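Local coordinates for 178aa long hypothetical molybdenum cofactor biosynthesis protein B (Sulfolobus tokodaii, PDB 3IWT) that probably takes part in molybdenum cofactor biosynthesis as a MoaB-family protein with a probable molybdopterin-binding domain, at residues 16-21 with 84-89. Sequence-based numbering, arbitrary orientation.
Sequences LNFYVI and VIISTG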
loop_
_atom_site.group_PDB
_atom_site.type_symbol
_atom_site.label_atom_id
_atom_site.label_comp_id
_atom_site.label_asym_id
_atom_site.label_seq_id
_atom_site.Cartn_x
_atom_site.Cartn_y
_atom_site.Cartn_z
ATOM N N LEU A 16 -6.937 -33.940 6.863
ATOM C CA LEU A 16 -6.186 -32.995 6.030
ATOM C C LEU A 16 -4.686 -33.229 6.200
ATOM O O LEU A 16 -4.235 -33.743 7.222
ATOM C CB LEU A 16 -6.565 -31.556 6.386
ATOM C CG LEU A 16 -8.016 -31.137 6.116
ATOM C CD1 LEU A 16 -8.293 -29.797 6.791
ATOM C CD2 LEU A 16 -8.329 -31.104 4.607
ATOM N N ASN A 17 -3.924 -32.858 5.177
ATOM C CA ASN A 17 -2.459 -32.989 5.154
ATOM C C ASN A 17 -1.757 -31.668 5.525
ATOM O O ASN A 17 -1.977 -30.612 4.894
ATOM C CB ASN A 17 -1.987 -33.416 3.774
ATOM C CG ASN A 17 -2.528 -34.770 3.330
ATOM O OD1 ASN A 17 -2.823 -34.962 2.146
ATOM N ND2 ASN A 17 -2.593 -35.709 4.227
ATOM N N PHE A 18 -0.892 -31.733 6.527
ATOM C CA PHE A 18 -0.233 -30.546 7.086
ATOM C C PHE A 18 1.267 -30.641 6.871
ATOM O O PHE A 18 1.842 -31.732 6.947
ATOM C CB PHE A 18 -0.512 -30.434 8.588
ATOM C CG PHE A 18 -1.912 -30.006 8.920
ATOM C CD1 PHE A 18 -2.957 -30.882 8.770
ATOM C CD2 PHE A 18 -2.177 -28.700 9.356
ATOM C CE1 PHE A 18 -4.253 -30.520 9.079
ATOM C CE2 PHE A 18 -3.486 -28.316 9.678
ATOM C CZ PHE A 18 -4.525 -29.227 9.509
ATOM N N TYR A 19 1.893 -29.489 6.608
ATOM C CA TYR A 19 3.338 -29.361 6.582
ATOM C C TYR A 19 3.739 -28.386 7.694
ATOM O O TYR A 19 3.174 -27.287 7.804
ATOM C CB TYR A 19 3.783 -28.813 5.229
ATOM C CG TYR A 19 5.248 -28.952 4.929
ATOM C CD1 TYR A 19 5.681 -29.823 3.934
ATOM C CD2 TYR A 19 6.192 -28.201 5.605
ATOM C CE1 TYR A 19 7.021 -29.928 3.605
ATOM C CE2 TYR A 19 7.532 -28.325 5.323
ATOM C CZ TYR A 19 7.941 -29.187 4.311
ATOM O OH TYR A 19 9.266 -29.279 3.992
ATOM N N VAL A 20 4.727 -28.777 8.498
ATOM C CA VAL A 20 5.076 -28.011 9.699
ATOM C C VAL A 20 6.458 -27.381 9.517
ATOM O O VAL A 20 7.408 -28.074 9.165
ATOM C CB VAL A 20 5.060 -28.878 10.978
ATOM C CG1 VAL A 20 5.412 -28.050 12.228
ATOM C CG2 VAL A 20 3.690 -29.535 11.165
ATOM N N ILE A 21 6.570 -26.088 9.792
ATOM C CA ILE A 21 7.851 -25.390 9.635
ATOM C C ILE A 21 8.256 -24.720 10.940
ATOM O O ILE A 21 7.515 -23.892 11.494
ATOM C CB ILE A 21 7.808 -24.346 8.500
ATOM C CG1 ILE A 21 7.383 -24.975 7.171
ATOM C CG2 ILE A 21 9.180 -23.610 8.354
ATOM C CD1 ILE A 21 7.173 -23.934 6.046
ATOM N N VAL A 84 -2.470 -27.607 4.264
ATOM C CA VAL A 84 -2.258 -26.521 5.210
ATOM C C VAL A 84 -0.772 -26.533 5.612
ATOM O O VAL A 84 -0.175 -27.612 5.837
ATOM C CB VAL A 84 -3.115 -26.702 6.499
ATOM C CG1 VAL A 84 -2.936 -25.517 7.471
ATOM C CG2 VAL A 84 -4.604 -26.951 6.184
ATOM N N ILE A 85 -0.215 -25.338 5.733
ATOM C CA ILE A 85 1.131 -25.120 6.240
ATOM C C ILE A 85 1.002 -24.357 7.554
ATOM O O ILE A 85 0.320 -23.330 7.606
ATOM C CB ILE A 85 1.999 -24.299 5.260
ATOM C CG1 ILE A 85 2.124 -25.013 3.906
ATOM C CG2 ILE A 85 3.398 -24.005 5.890
ATOM C CD1 ILE A 85 2.658 -24.145 2.727
ATOM N N ILE A 86 1.686 -24.846 8.586
ATOM C CA ILE A 86 1.750 -24.171 9.873
ATOM C C ILE A 86 3.209 -23.938 10.240
ATOM O O ILE A 86 4.036 -24.868 10.254
ATOM C CB ILE A 86 1.049 -24.974 10.990
ATOM C CG1 ILE A 86 -0.419 -25.274 10.636
ATOM C CG2 ILE A 86 1.149 -24.213 12.360
ATOM C CD1 ILE A 86 -1.169 -26.090 11.723
ATOM N N SER A 87 3.543 -22.682 10.519
ATOM C CA SER A 87 4.878 -22.377 11.007
ATOM C C SER A 87 4.820 -21.920 12.443
ATOM O O SER A 87 3.823 -21.331 12.889
ATOM C CB SER A 87 5.598 -21.339 10.128
ATOM O OG SER A 87 4.969 -20.058 10.198
ATOM N N THR A 88 5.911 -22.156 13.164
ATOM C CA THR A 88 6.066 -21.646 14.510
ATOM C C THR A 88 7.384 -20.896 14.622
ATOM O O THR A 88 8.433 -21.456 14.332
ATOM C CB THR A 88 6.015 -22.773 15.575
ATOM O OG1 THR A 88 6.371 -22.259 16.880
ATOM C CG2 THR A 88 6.917 -23.968 15.230
ATOM N N GLY A 89 7.302 -19.642 15.067
ATOM C CA GLY A 89 8.457 -18.783 15.306
ATOM C C GLY A 89 8.525 -17.514 14.470
ATOM O O GLY A 89 8.124 -17.488 13.297
#
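With CG anti to its carbonyl carbon (chi1 -73°), F18 turns its ring alongside V84 of the neighbouring strand, where V84, its CG1 anti to the backbone N (chi1 -177°), sets CG2 over one ring face, 4.3 Å from the centroid, as a CH-pi contact. CB of V84 packs 3.6 Å from F18 CE2, and I86, its chain extended (chi2 180°), brings CD1 obliquely to 3.7 Å from F18 CD2. A broad apolar ring suits this buried place because it reaches both V84 and I86; an alanine here, lacking the ring, would probably leave both less well packed and loosen the fit against L49 of helix 40-51. On the other face, covered by helix 66-77, I21 CD1 crosses to I85 CG2, 3.8 Å away, and the small S87 pairs with I21, CB to CB 4.1 Å, where F73 also packs. Five backbone hydrogen bonds join the strands, from V84 N to N17 O (3.1 Å) through to T88 N to I21 O (2.9 Å); Y19 and I86 each use both N-H and C=O in this parallel ladder. T88 also ties its buried OG1 to P151 O. Strands 17-23 and 84-88 are thus parallel neighbours inside a helix-flanked sheet, the alpha/beta core expected of the MogA/MoaB family.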